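Side-chain contacts in flagellar hook-associated protein (Burkholderia pseudomallei, PDB 4UT1), which probably serves as a structural component of the bacterial flagellum, at the junction between hook and filament: residues A608-L611 with K612-A616; A136-T139 with A140-A144. All coordinates share one frame; numbering follows the deposited sequence.

Interaction 1: residues A608-L611 with K612-A616; sequences ASQL and KASSA. With EDO (1,2-ethanediol), chain B.
Q610 reaches one turn up helix 593-630 to S614, and the two are joined twice, once through side chains and once through backbone. The amide nitrogen NE2 of Q610 donates to OG of S614 at 2.9 Å, with the hydroxyl lying almost in the amide plane. The glutamine leaves the backbone with CG anti to N (chi1 179°) and then bends at chi2 (58°), which folds the amide back alongside its own helix. Beneath it, N of S614 donates nearly straight to O of Q610, again at 2.9 Å (N-H...O 174°).

The neighbouring rungs are uneven. N of K612 bonds O of A608 at 2.9 Å and N of S615 bonds O of L611 at 2.8 Å, whereas the A613 N to S609 O bond is weak at 3.4 Å. OG of S609 turns back to O of N606, a bond within the preceding turn, and receives a hydrogen bond from O1 of a 1,2-ethanediol at 2.9 Å; the diol also bonds O of N606. L611 lies against Y95 and V99 of helix 80-106, and S615 against S93.

The contact thus satisfies one amide N-H of Q610 with the S614 hydroxyl, and OG of S609 with O of N606 and a diol. The Q610-S614 bond holds the glutamine head close to the helix surface, while the leucine side packs on its neighbour.

Interaction 2: residues A136-T139 with A140-A144; sequences ARQT and AMSNA. With EDO (1,2-ethanediol), chain C; EDO (1,2-ethanediol), chain H.
T139 and N143 meet one turn apart on helix 134-193 in van der Waals contact, with CG2 of T139 4.0 Å from ND2 of N143. The threonine methyl stands anti to its own N, beside the carbonyl carbon. In a contact of the same kind the side chains of Q138 and M141 cross at about a right angle, NE2 of the glutamine coming 4.0 Å from CB of the methionine. Q138 gets there by a bend at chi2 (50°).

Among the hydrogen bonds, the backbone ladder is regular: N of A140, M141, S142 and N143 each donate to the oxygen four residues earlier, from A136 O to T139 O, all at 3.0 Å. The last rung runs nearly along the carbonyl direction of T139 (C=O...N 161°). OG1 of T139 turns back to make a weak hydrogen bond with O of S135. The amide of N143 handles a diol at each end: OD1 accepts from O1 of one 1,2-ethanediol at 2.8 Å, and ND2 donates to O1 of another at 2.7 Å. These diols probably come from the crystallisation liquor.

Around the helix, A136 and A140 face helix 113-129, touching T126, V127 and L124, and A144 reaches Y120. R137 bonds A131 O through NE and the carbonyls of G441 and I444 through NH1, while A140 and M141 touch I444, tying this early turn to a loop following strand 435-436.

Overall arrangement
Following the chain from its N terminus, interaction 2 comes first, near the start of the long helix 134-193, and interaction 1 much later, on helix 593-630 close to the modelled C-terminal end. Each is a contact within a single helical turn or so, hence neither closes a long loop; they run in series, without nesting or crossing. The centres of interactions 1 and 2 lie about 42 Å apart, and their nearest atoms about 28 Å apart. Between them in sequence come the beta-rich regions. Through its surroundings, 136-144 joins helix 113-129 and the loop around I444, while 608-616 brings the C-terminal helix against helix 80-106, near the modelled N terminus.

Interaction 1: residues A608-L611 with K612-A616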
ATOM      1  N   ALA A 608     -15.359   3.398 -12.959  1.00 16.03           N
ATOM      2  CA  ALA A 608     -16.443   2.610 -13.537  1.00 16.55           C
ATOM      3  C   ALA A 608     -17.536   3.499 -14.125  1.00 17.07           C
ATOM      4  O   ALA A 608     -18.034   3.225 -15.220  1.00 17.11           O
ATOM      5  CB  ALA A 608     -17.026   1.673 -12.501  1.00 19.42           C
ATOM      6  N   SER A 609     -17.925   4.554 -13.409  1.00 16.94           N
ATOM      7  CA  SER A 609     -18.997   5.403 -13.923  1.00 19.56           C
ATOM      8  C   SER A 609     -18.531   6.183 -15.159  1.00 16.77           C
ATOM      9  O   SER A 609     -19.297   6.351 -16.104  1.00 17.25           O
ATOM     10  CB  SER A 609     -19.539   6.354 -12.847  1.00 18.10           C
ATOM     11  OG  SER A 609     -18.523   7.184 -12.317  1.00 23.36           O
ATOM     12  N   GLN A 610     -17.278   6.630 -15.177  1.00 16.56           N
ATOM     13  CA  GLN A 610     -16.794   7.326 -16.356  1.00 17.38           C
ATOM     14  C   GLN A 610     -16.676   6.350 -17.523  1.00 16.19           C
ATOM     15  O   GLN A 610     -17.100   6.651 -18.637  1.00 15.41           O
ATOM     16  CB  GLN A 610     -15.453   8.007 -16.106  1.00 16.94           C
ATOM     17  CG  GLN A 610     -14.919   8.734 -17.338  1.00 20.36           C
ATOM     18  CD  GLN A 610     -15.889   9.788 -17.851  1.00 20.56           C
ATOM     19  OE1 GLN A 610     -16.280  10.697 -17.112  1.00 23.16           O
ATOM     20  NE2 GLN A 610     -16.297   9.662 -19.113  1.00 16.98           N
ATOM     21  N   LEU A 611     -16.109   5.176 -17.260  1.00 14.35           N
ATOM     22  CA  LEU A 611     -15.922   4.196 -18.325  1.00 15.74           C
ATOM     23  C   LEU A 611     -17.270   3.737 -18.867  1.00 15.23           C
ATOM     24  O   LEU A 611     -17.392   3.401 -20.044  1.00 16.03           O
ATOM     25  CB  LEU A 611     -15.102   2.997 -17.828  1.00 13.13           C
ATOM     26  CG  LEU A 611     -13.594   3.278 -17.780  1.00 17.78           C
ATOM     27  CD1 LEU A 611     -12.853   2.184 -17.051  1.00 18.66           C
ATOM     28  CD2 LEU A 611     -13.071   3.402 -19.208  1.00 17.50           C
ATOM     29  N   LYS A 612     -18.294   3.729 -18.022  1.00 13.92           N
ATOM     30  CA  LYS A 612     -19.608   3.320 -18.504  1.00 16.48           C
ATOM     31  C   LYS A 612     -20.105   4.272 -19.590  1.00 17.68           C
ATOM     32  O   LYS A 612     -20.616   3.840 -20.630  1.00 15.39           O
ATOM     33  CB  LYS A 612     -20.626   3.260 -17.369  1.00 15.14           C
ATOM     34  CG  LYS A 612     -21.996   2.749 -17.816  1.00 18.06           C
ATOM     35  CD  LYS A 612     -23.016   2.762 -16.664  1.00 19.41           C
ATOM     36  CE  LYS A 612     -24.347   2.139 -17.091  1.00 25.11           C
ATOM     37  NZ  LYS A 612     -25.345   2.114 -15.971  1.00 20.20           N
ATOM     38  N   ALA A 613     -19.961   5.566 -19.345  1.00 12.88           N
ATOM     39  CA  ALA A 613     -20.421   6.568 -20.294  1.00 14.95           C
ATOM     40  C   ALA A 613     -19.513   6.589 -21.527  1.00 15.78           C
ATOM     41  O   ALA A 613     -19.997   6.592 -22.660  1.00 14.82           O
ATOM     42  CB  ALA A 613     -20.469   7.933 -19.643  1.00 16.49           C
ATOM     43  N   SER A 614     -18.198   6.588 -21.301  1.00 16.94           N
ATOM     44  CA  SER A 614     -17.244   6.634 -22.405  1.00 14.75           C
ATOM     45  C   SER A 614     -17.429   5.437 -23.326  1.00 15.70           C
ATOM     46  O   SER A 614     -17.412   5.570 -24.550  1.00 16.11           O
ATOM     47  CB  SER A 614     -15.814   6.675 -21.890  1.00 15.21           C
ATOM     48  OG  SER A 614     -15.546   7.926 -21.299  1.00 17.39           O
ATOM     49  N   SER A 615     -17.596   4.268 -22.726  1.00 16.13           N
ATOM     50  CA  SER A 615     -17.798   3.046 -23.491  1.00 17.34           C
ATOM     51  C   SER A 615     -19.128   3.065 -24.253  1.00 17.09           C
ATOM     52  O   SER A 615     -19.175   2.728 -25.432  1.00 17.04           O
ATOM     53  CB  SER A 615     -17.727   1.828 -22.565  1.00 19.52           C
ATOM     54  OG  SER A 615     -17.811   0.630 -23.315  1.00 23.02           O
ATOM     55  N   ALA A 616     -20.211   3.442 -23.574  1.00 19.27           N
ATOM     56  CA  ALA A 616     -21.506   3.562 -24.226  1.00 19.88           C
ATOM     57  C   ALA A 616     -21.408   4.471 -25.453  1.00 18.24           C
ATOM     58  O   ALA A 616     -21.908   4.137 -26.526  1.00 16.38           O
ATOM     59  CB  ALA A 616     -22.545   4.094 -23.260  1.00 15.92           C
TER
HETATM   60  C1  EDO B1628     -18.193  10.128 -13.066  1.00 28.14           C
HETATM   61  O1  EDO B1628     -16.932   9.574 -12.658  1.00 32.91           O
HETATM   62  C2  EDO B1628     -17.976  10.876 -14.380  1.00 27.18           C
HETATM   63  O2  EDO B1628     -18.813  12.041 -14.426  1.00 28.58           O

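Interaction 2: residues A136-T139 with A140-A144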
ATOM      1  N   ALA A 136     -15.303  -9.987  26.761  1.00 16.56           N
ATOM      2  CA  ALA A 136     -15.053  -8.795  25.966  1.00 14.98           C
ATOM      3  C   ALA A 136     -13.795  -8.988  25.107  1.00 13.28           C
ATOM      4  O   ALA A 136     -13.714  -8.499  23.978  1.00 14.68           O
ATOM      5  CB  ALA A 136     -14.903  -7.581  26.868  1.00 16.48           C
ATOM      6  N   ARG A 137     -12.823  -9.711  25.648  1.00 15.19           N
ATOM      7  CA  ARG A 137     -11.568  -9.944  24.942  1.00 15.90           C
ATOM      8  C   ARG A 137     -11.808 -10.937  23.815  1.00 16.47           C
ATOM      9  O   ARG A 137     -11.277 -10.788  22.715  1.00 15.33           O
ATOM     10  CB  ARG A 137     -10.487 -10.439  25.899  1.00 14.01           C
ATOM     11  CG  ARG A 137      -9.919  -9.296  26.773  1.00 14.41           C
ATOM     12  CD  ARG A 137      -9.183  -9.782  27.995  1.00 19.02           C
ATOM     13  NE  ARG A 137      -8.589  -8.657  28.722  1.00 14.46           N
ATOM     14  CZ  ARG A 137      -7.345  -8.229  28.534  1.00 17.84           C
ATOM     15  NH1 ARG A 137      -6.569  -8.825  27.630  1.00 14.65           N
ATOM     16  NH2 ARG A 137      -6.880  -7.198  29.232  1.00 14.79           N
ATOM     17  N   GLN A 138     -12.635 -11.935  24.078  1.00 16.66           N
ATOM     18  CA  GLN A 138     -12.983 -12.901  23.038  1.00 15.90           C
ATOM     19  C   GLN A 138     -13.727 -12.234  21.876  1.00 17.84           C
ATOM     20  O   GLN A 138     -13.477 -12.537  20.705  1.00 17.50           O
ATOM     21  CB  GLN A 138     -13.827 -14.033  23.614  1.00 21.16           C
ATOM     22  CG  GLN A 138     -13.942 -15.190  22.646  1.00 23.95           C
ATOM     23  CD  GLN A 138     -12.580 -15.602  22.117  1.00 30.32           C
ATOM     24  OE1 GLN A 138     -11.723 -16.077  22.871  1.00 37.12           O
ATOM     25  NE2 GLN A 138     -12.357 -15.389  20.823  1.00 31.36           N
ATOM     26  N   THR A 139     -14.638 -11.325  22.203  1.00 14.24           N
ATOM     27  CA  THR A 139     -15.374 -10.586  21.182  1.00 14.25           C
ATOM     28  C   THR A 139     -14.429  -9.744  20.333  1.00 16.82           C
ATOM     29  O   THR A 139     -14.529  -9.734  19.099  1.00 15.70           O
ATOM     30  CB  THR A 139     -16.445  -9.698  21.806  1.00 17.33           C
ATOM     31  OG1 THR A 139     -17.458 -10.530  22.386  1.00 17.69           O
ATOM     32  CG2 THR A 139     -17.088  -8.790  20.765  1.00 17.20           C
ATOM     33  N   ALA A 140     -13.503  -9.055  20.989  1.00 13.45           N
ATOM     34  CA  ALA A 140     -12.487  -8.282  20.279  1.00 14.56           C
ATOM     35  C   ALA A 140     -11.708  -9.144  19.286  1.00 14.82           C
ATOM     36  O   ALA A 140     -11.410  -8.712  18.172  1.00 12.90           O
ATOM     37  CB  ALA A 140     -11.526  -7.627  21.272  1.00 14.32           C
ATOM     38  N   MET A 141     -11.347 -10.351  19.700  1.00 13.41           N
ATOM     39  CA  MET A 141     -10.598 -11.240  18.811  1.00 11.03           C
ATOM     40  C   MET A 141     -11.458 -11.732  17.638  1.00 17.52           C
ATOM     41  O   MET A 141     -10.945 -11.942  16.528  1.00 13.67           O
ATOM     42  CB  MET A 141     -10.035 -12.421  19.608  1.00 13.96           C
ATOM     43  CG  MET A 141      -8.890 -12.038  20.538  1.00 17.59           C
ATOM     44  SD  MET A 141      -7.464 -11.480  19.552  1.00 24.09           S
ATOM     45  CE  MET A 141      -6.251 -11.231  20.831  1.00 19.89           C
ATOM     46  N   SER A 142     -12.760 -11.914  17.870  1.00 16.72           N
ATOM     47  CA  SER A 142     -13.669 -12.292  16.790  1.00 19.57           C
ATOM     48  C   SER A 142     -13.768 -11.179  15.753  1.00 17.01           C
ATOM     49  O   SER A 142     -13.782 -11.457  14.555  1.00 14.10           O
ATOM     50  CB  SER A 142     -15.060 -12.641  17.323  1.00 20.52           C
ATOM     51  OG  SER A 142     -14.999 -13.833  18.082  1.00 25.94           O
ATOM     52  N   ASN A 143     -13.812  -9.933  16.226  1.00 16.59           N
ATOM     53  CA  ASN A 143     -13.758  -8.753  15.362  1.00 16.20           C
ATOM     54  C   ASN A 143     -12.486  -8.728  14.515  1.00 14.74           C
ATOM     55  O   ASN A 143     -12.528  -8.398  13.318  1.00 12.72           O
ATOM     56  CB  ASN A 143     -13.844  -7.463  16.202  1.00 12.40           C
ATOM     57  CG  ASN A 143     -15.192  -7.294  16.858  1.00 16.61           C
ATOM     58  OD1 ASN A 143     -16.191  -7.814  16.377  1.00 17.91           O
ATOM     59  ND2 ASN A 143     -15.228  -6.573  17.973  1.00 16.66           N
ATOM     60  N   ALA A 144     -11.363  -9.059  15.150  1.00 14.31           N
ATOM     61  CA  ALA A 144     -10.076  -9.171  14.449  1.00 12.25           C
ATOM     62  C   ALA A 144     -10.153 -10.248  13.371  1.00 14.71           C
ATOM     63  O   ALA A 144      -9.667 -10.064  12.254  1.00 12.62           O
ATOM     64  CB  ALA A 144      -8.963  -9.487  15.426  1.00 11.55           C
TER
HETATM   65  C1  EDO C1629     -17.879  -8.610  13.480  1.00 28.99           C
HETATM   66  O1  EDO C1629     -17.155  -9.493  14.352  1.00 27.51           O
HETATM   67  C2  EDO C1629     -17.267  -7.210  13.541  1.00 24.20           C
HETATM   68  O2  EDO C1629     -16.840  -6.758  12.245  1.00 18.48           O
HETATM   69  C1  EDO H1634     -18.081  -5.150  19.155  1.00 19.46           C
HETATM   70  O1  EDO H1634     -17.081  -5.919  19.815  1.00 24.15           O
HETATM   71  C2  EDO H1634     -17.506  -3.875  18.576  1.00 21.41           C
HETATM   72  O2  EDO H1634     -18.302  -3.516  17.447  1.00 25.50           O